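PDB 3LZA: putative SnoaL-like polyketide cyclase from Shewanella denitrificans, which is of unproven function but belongs to the SnoaL-like family of the NTF2 clan and is probably a polyketide cyclase-like lyase. Local coordinates for residues D40-T45 and M129-M134; V110-F115 and E124-M129. All coordinates share one frame; numbering follows the deposited sequence.

Interaction 1 (D40-T45 and M129-M134)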
loop_
_atom_site.group_PDB
_atom_site.type_symbol
_atom_site.label_atom_id
_atom_site.label_comp_id
_atom_site.label_asym_id
_atom_site.label_seq_id
_atom_site.Cartn_x
_atom_site.Cartn_y
_atom_site.Cartn_z
ATOM N N ASP A 40 -9.047 -7.019 3.457
ATOM C CA ASP A 40 -8.057 -6.489 4.373
ATOM C C ASP A 40 -6.905 -7.491 4.389
ATOM O O ASP A 40 -7.012 -8.549 5.054
ATOM C CB ASP A 40 -8.607 -6.307 5.780
ATOM C CG ASP A 40 -7.611 -5.597 6.692
ATOM O OD1 ASP A 40 -6.425 -5.995 6.690
ATOM O OD2 ASP A 40 -8.006 -4.644 7.381
ATOM N N LYS A 41 -5.796 -7.144 3.717
ATOM C CA LYS A 41 -4.687 -8.077 3.566
ATOM C C LYS A 41 -4.007 -8.299 4.870
ATOM O O LYS A 41 -3.597 -9.416 5.166
ATOM C CB LYS A 41 -3.654 -7.590 2.537
ATOM C CG LYS A 41 -2.619 -8.688 2.168
ATOM C CD LYS A 41 -1.659 -8.193 1.095
ATOM C CE LYS A 41 -0.562 -9.210 0.631
ATOM N NZ LYS A 41 0.024 -8.744 -0.729
ATOM N N THR A 42 -3.884 -7.231 5.666
ATOM C CA THR A 42 -3.279 -7.367 6.987
ATOM C C THR A 42 -4.053 -8.273 7.957
ATOM O O THR A 42 -3.432 -9.001 8.750
ATOM C CB THR A 42 -2.991 -5.954 7.617
ATOM O OG1 THR A 42 -3.976 -4.992 7.207
ATOM C CG2 THR A 42 -1.605 -5.481 7.201
ATOM N N ALA A 43 -5.388 -8.298 7.881
ATOM C CA ALA A 43 -6.228 -9.189 8.719
ATOM C C ALA A 43 -6.593 -10.523 8.026
ATOM O O ALA A 43 -7.156 -11.421 8.657
ATOM C CB ALA A 43 -7.463 -8.471 9.102
ATOM N N ASP A 44 -6.280 -10.650 6.744
ATOM C CA ASP A 44 -6.683 -11.795 5.913
ATOM C C ASP A 44 -8.187 -12.034 5.986
ATOM O O ASP A 44 -8.652 -13.141 6.229
ATOM C CB ASP A 44 -5.927 -13.054 6.332
ATOM C CG ASP A 44 -6.012 -14.155 5.308
ATOM O OD1 ASP A 44 -6.182 -13.866 4.096
ATOM O OD2 ASP A 44 -5.916 -15.324 5.747
ATOM N N THR A 45 -8.954 -10.979 5.787
ATOM C CA THR A 45 -10.376 -11.112 5.697
ATOM C C THR A 45 -10.869 -10.534 4.381
ATOM O O THR A 45 -10.327 -9.554 3.856
ATOM C CB THR A 45 -11.097 -10.396 6.818
ATOM O OG1 THR A 45 -10.809 -9.026 6.747
ATOM C CG2 THR A 45 -10.642 -10.920 8.211
HETATM N N MSE A 129 -3.562 -2.258 7.164
HETATM C CA MSE A 129 -3.777 -1.473 8.361
HETATM C C MSE A 129 -2.723 -1.789 9.386
HETATM O O MSE A 129 -2.314 -2.953 9.543
HETATM C CB MSE A 129 -5.153 -1.746 8.956
HETATM C CG MSE A 129 -6.322 -1.556 8.037
HETATM SE SE MSE A 129 -6.607 0.359 7.758
HETATM C CE MSE A 129 -6.910 0.851 9.537
ATOM N N ASP A 130 -2.267 -0.758 10.105
ATOM C CA ASP A 130 -1.280 -0.935 11.170
ATOM C C ASP A 130 -1.974 -1.345 12.493
ATOM O O ASP A 130 -2.206 -0.524 13.387
ATOM C CB ASP A 130 -0.448 0.342 11.321
ATOM C CG ASP A 130 0.616 0.278 12.378
ATOM O OD1 ASP A 130 0.867 -0.771 13.023
ATOM O OD2 ASP A 130 1.216 1.354 12.608
ATOM N N TYR A 131 -2.324 -2.620 12.576
ATOM C CA TYR A 131 -3.036 -3.150 13.757
ATOM C C TYR A 131 -2.202 -3.192 15.031
ATOM O O TYR A 131 -2.775 -3.091 16.130
ATOM C CB TYR A 131 -3.643 -4.526 13.467
ATOM C CG TYR A 131 -4.766 -4.497 12.499
ATOM C CD1 TYR A 131 -5.937 -3.798 12.798
ATOM C CD2 TYR A 131 -4.676 -5.155 11.261
ATOM C CE1 TYR A 131 -6.990 -3.735 11.911
ATOM C CE2 TYR A 131 -5.737 -5.095 10.350
ATOM C CZ TYR A 131 -6.897 -4.405 10.707
ATOM O OH TYR A 131 -7.960 -4.323 9.872
ATOM N N GLN A 132 -0.878 -3.269 14.944
ATOM C CA GLN A 132 -0.083 -3.125 16.174
ATOM C C GLN A 132 -0.239 -1.733 16.815
ATOM O O GLN A 132 -0.330 -1.628 18.047
ATOM C CB GLN A 132 1.409 -3.479 15.986
ATOM C CG GLN A 132 2.184 -3.597 17.297
ATOM C CD GLN A 132 1.671 -4.724 18.196
ATOM O OE1 GLN A 132 1.587 -5.870 17.771
ATOM N NE2 GLN A 132 1.283 -4.387 19.407
ATOM N N THR A 133 -0.274 -0.667 15.998
ATOM C CA THR A 133 -0.464 0.692 16.536
ATOM C C THR A 133 -1.855 0.758 17.207
ATOM O O THR A 133 -2.008 1.314 18.300
ATOM C CB THR A 133 -0.282 1.771 15.412
ATOM O OG1 THR A 133 1.096 1.800 15.016
ATOM C CG2 THR A 133 -0.646 3.143 15.900
HETATM N N MSE A 134 -2.850 0.105 16.610
HETATM C CA MSE A 134 -4.204 0.087 17.199
HETATM C C MSE A 134 -4.193 -0.609 18.553
HETATM O O MSE A 134 -4.765 -0.109 19.519
HETATM C CB MSE A 134 -5.209 -0.644 16.287
HETATM C CG MSE A 134 -6.664 -0.504 16.745
HETATM SE SE MSE A 134 -7.800 -1.510 15.567
HETATM C CE MSE A 134 -7.517 -3.104 16.461
#
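Two hydrogen bonds cross this contact: Asp-40 takes one from the Tyr-131 side chain, and Thr-42 takes one from the Met-129 backbone. In the first, Tyr-131 OH donates to Asp-40 OD2 at 2.5 Å. The two side chains meet tip to tip, with carboxylate and ring planes 24° apart, and the hydroxyl comes from above the carboxylate plane. Asp-40 has CG anti to its backbone N (chi1 -173°), which sends the carboxylate out to the phenol. In the second, the backbone N of Met-129 donates almost straight to Thr-42 OG1, 2.8 Å away. Thr-42 OG1 in turn donates to Asp-40 OD1 at 2.7 Å, on the syn side. Ala-43 N also donates to Asp-40 OD1, an Asx motif that holds the carboxylate from within its own turn.

This turn joins strands 37-40 and 45-48, and Asp-44 and Thr-45 opposite Asp-40 form a G1 beta bulge. Across from it, strand 122-129 passes into helix 131-139, with Asp-130 as N-cap.

Apolar contacts fill in around the ring. Ala-43 CB lies 4.0 Å from Tyr-131 CE2. Met-129 CB sits over one ring face, offset toward the rim. Separately, Met-129 CG makes van der Waals contact with Asp-40 OD2 at 3.6 Å. In the second subunit, Thr-77 packs on Thr-42, and His-73 NE2 hydrogen-bonds Asp-130 OD2.

Interaction 2 (V110-F115 and E124-M129)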
loop_
_atom_site.group_PDB
_atom_site.type_symbol
_atom_site.label_atom_id
_atom_site.label_comp_id
_atom_site.label_asym_id
_atom_site.label_seq_id
_atom_site.Cartn_x
_atom_site.Cartn_y
_atom_site.Cartn_z
ATOM N N VAL A 110 -2.840 2.018 4.519
ATOM C CA VAL A 110 -2.842 2.247 3.037
ATOM C C VAL A 110 -4.031 1.503 2.427
ATOM O O VAL A 110 -4.174 0.321 2.662
ATOM C CB VAL A 110 -1.500 1.795 2.393
ATOM C CG1 VAL A 110 -1.494 1.970 0.895
ATOM C CG2 VAL A 110 -0.349 2.648 2.968
ATOM N N THR A 111 -4.851 2.211 1.651
ATOM C CA THR A 111 -6.029 1.645 0.970
ATOM C C THR A 111 -5.861 1.800 -0.557
ATOM O O THR A 111 -5.589 2.916 -1.050
ATOM C CB THR A 111 -7.356 2.356 1.526
ATOM O OG1 THR A 111 -7.485 2.007 2.909
ATOM C CG2 THR A 111 -8.610 1.903 0.776
ATOM N N THR A 112 -6.033 0.713 -1.327
ATOM C CA THR A 112 -6.181 0.819 -2.785
ATOM C C THR A 112 -7.614 0.513 -3.201
ATOM O O THR A 112 -8.272 -0.329 -2.590
ATOM C CB THR A 112 -5.184 -0.120 -3.565
ATOM O OG1 THR A 112 -5.538 -1.493 -3.386
ATOM C CG2 THR A 112 -3.748 0.103 -3.033
ATOM N N LEU A 113 -8.088 1.240 -4.212
ATOM C CA LEU A 113 -9.351 1.024 -4.839
ATOM C C LEU A 113 -9.116 0.829 -6.331
ATOM O O LEU A 113 -8.425 1.611 -6.959
ATOM C CB LEU A 113 -10.304 2.199 -4.545
ATOM C CG LEU A 113 -10.595 2.533 -3.077
ATOM C CD1 LEU A 113 -11.392 3.853 -2.964
ATOM C CD2 LEU A 113 -11.369 1.411 -2.362
ATOM N N LYS A 114 -9.666 -0.242 -6.883
ATOM C CA LYS A 114 -9.627 -0.472 -8.298
ATOM C C LYS A 114 -11.045 -0.530 -8.834
ATOM O O LYS A 114 -11.803 -1.452 -8.496
ATOM C CB LYS A 114 -8.857 -1.766 -8.619
ATOM C CG LYS A 114 -8.837 -2.088 -10.128
ATOM C CD LYS A 114 -7.938 -3.255 -10.446
ATOM C CE LYS A 114 -8.430 -4.544 -9.848
ATOM N NZ LYS A 114 -7.635 -5.708 -10.385
ATOM N N PHE A 115 -11.387 0.448 -9.677
ATOM C CA PHE A 115 -12.697 0.544 -10.299
ATOM C C PHE A 115 -12.660 -0.003 -11.711
ATOM O O PHE A 115 -11.602 -0.039 -12.332
ATOM C CB PHE A 115 -13.149 2.011 -10.338
ATOM C CG PHE A 115 -13.266 2.625 -8.986
ATOM C CD1 PHE A 115 -14.433 2.477 -8.235
ATOM C CD2 PHE A 115 -12.199 3.309 -8.436
ATOM C CE1 PHE A 115 -14.528 3.014 -6.957
ATOM C CE2 PHE A 115 -12.293 3.850 -7.151
ATOM C CZ PHE A 115 -13.454 3.702 -6.418
ATOM N N GLU A 124 -12.066 -4.193 -6.640
ATOM C CA GLU A 124 -11.366 -4.611 -5.402
ATOM C C GLU A 124 -10.902 -3.394 -4.600
ATOM O O GLU A 124 -10.337 -2.454 -5.175
ATOM C CB GLU A 124 -10.143 -5.452 -5.747
ATOM C CG GLU A 124 -9.424 -6.079 -4.501
ATOM C CD GLU A 124 -8.169 -6.905 -4.801
ATOM O OE1 GLU A 124 -7.531 -6.752 -5.873
ATOM O OE2 GLU A 124 -7.788 -7.699 -3.916
ATOM N N GLN A 125 -11.129 -3.453 -3.296
ATOM C CA GLN A 125 -10.534 -2.584 -2.305
ATOM C C GLN A 125 -9.542 -3.440 -1.520
ATOM O O GLN A 125 -9.893 -4.550 -1.113
ATOM C CB GLN A 125 -11.579 -2.021 -1.324
ATOM C CG GLN A 125 -10.939 -1.241 -0.186
ATOM C CD GLN A 125 -11.905 -0.469 0.721
ATOM O OE1 GLN A 125 -13.077 -0.338 0.417
ATOM N NE2 GLN A 125 -11.384 0.079 1.840
ATOM N N VAL A 126 -8.331 -2.923 -1.320
ATOM C CA VAL A 126 -7.338 -3.595 -0.492
ATOM C C VAL A 126 -6.881 -2.652 0.624
ATOM O O VAL A 126 -6.424 -1.533 0.376
ATOM C CB VAL A 126 -6.122 -4.152 -1.237
ATOM C CG1 VAL A 126 -5.285 -4.998 -0.212
ATOM C CG2 VAL A 126 -6.563 -5.053 -2.419
ATOM N N ASP A 127 -7.051 -3.116 1.862
ATOM C CA ASP A 127 -6.602 -2.370 3.024
ATOM C C ASP A 127 -5.377 -3.002 3.591
ATOM O O ASP A 127 -5.305 -4.222 3.710
ATOM C CB ASP A 127 -7.675 -2.286 4.128
ATOM C CG ASP A 127 -8.768 -1.310 3.840
ATOM O OD1 ASP A 127 -8.725 -0.534 2.833
ATOM O OD2 ASP A 127 -9.726 -1.341 4.636
ATOM N N LEU A 128 -4.395 -2.163 3.944
ATOM C CA LEU A 128 -3.246 -2.597 4.732
ATOM C C LEU A 128 -3.244 -1.701 5.987
ATOM O O LEU A 128 -2.991 -0.513 5.894
ATOM C CB LEU A 128 -1.929 -2.434 3.935
ATOM C CG LEU A 128 -1.702 -3.249 2.651
ATOM C CD1 LEU A 128 -0.669 -2.610 1.726
ATOM C CD2 LEU A 128 -1.274 -4.658 3.040
HETATM N N MSE A 129 -3.562 -2.258 7.164
HETATM C CA MSE A 129 -3.777 -1.473 8.361
HETATM C C MSE A 129 -2.723 -1.789 9.386
HETATM O O MSE A 129 -2.314 -2.953 9.543
HETATM C CB MSE A 129 -5.153 -1.746 8.956
HETATM C CG MSE A 129 -6.322 -1.556 8.037
HETATM SE SE MSE A 129 -6.607 0.359 7.758
HETATM C CE MSE A 129 -6.910 0.851 9.537
HETATM O O HOH W 1 -3.709 -1.286 0.221
HETATM O O HOH W 2 -7.364 -2.348 -5.225
HETATM O O HOH W 3 -8.473 -7.557 -8.172
#
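Thr-111, Leu-113, Gln-125 and Asp-127 share one face of an antiparallel beta hairpin, formed by strands 102-115 and 122-129 in the curved sheet of the NTF2-like fold. Thr-111 and Asp-127 lie side by side in a non-hydrogen-bonded pair. Thr-111 OG1 stands beside its backbone N (chi1 -65°) and donates to Asp-127 OD1 at 2.8 Å. Gln-125 NE2 donates to the same oxygen at 2.9 Å, from the opposite face of the carboxylate. Two donors thus grip Asp-127 OD1. Thr-111 OG1 also bonds Tyr-87 OH.

Gln-125 has CG anti to the backbone N (chi1 173°) and stays extended beyond it. It runs alongside Leu-113, whose CD2 is 3.5 Å from Gln-125 CG, while OE1 is hydrogen-bonded to Tyr-16 OH of helix 8-21. An alanine here would probably leave Asp-127 OD1 with Thr-111 OG1 as its remaining donor of the two, take from Tyr-16 OH its bond to OE1, and open a gap beside Leu-113 CD2.

The other face carries Val-110, Thr-112, Lys-114, Glu-124, Val-126 and Leu-128. Thr-112 packs on Leu-128 of the second subunit, and Leu-128 on Thr-112 of that subunit. Thr-112 OG1 takes the crowded position between backbone N and carbonyl carbon (chi1 69°), 3.5 Å from Val-126 CB. A water joins this hydroxyl to Glu-124 O. Another accepts from Lys-114 NZ at 3.0 Å and donates to Glu-124 OE1 at 2.6 Å.

From the N terminus, the chain first reaches 40-45, the turn between strands 37-40 and 45-48. It then runs through helix 50-61 and strands 66-77 and 80-93 before entering 110-115. Interaction 2 closes the short hairpin loop from 110-115 to 124-129. Directly afterwards, 129-134 returns to the 40-45 turn, and interaction 1 closes a much longer loop. The hairpin therefore lies wholly within this longer loop. The two contacts share Met-129, and Lys-41 N probably hydrogen-bonds Asp-127 O. In the sheet, strand 122-129 lies between strand 37-40, to which it runs parallel, and its antiparallel hairpin partner 102-115. Both contacts also touch the second subunit.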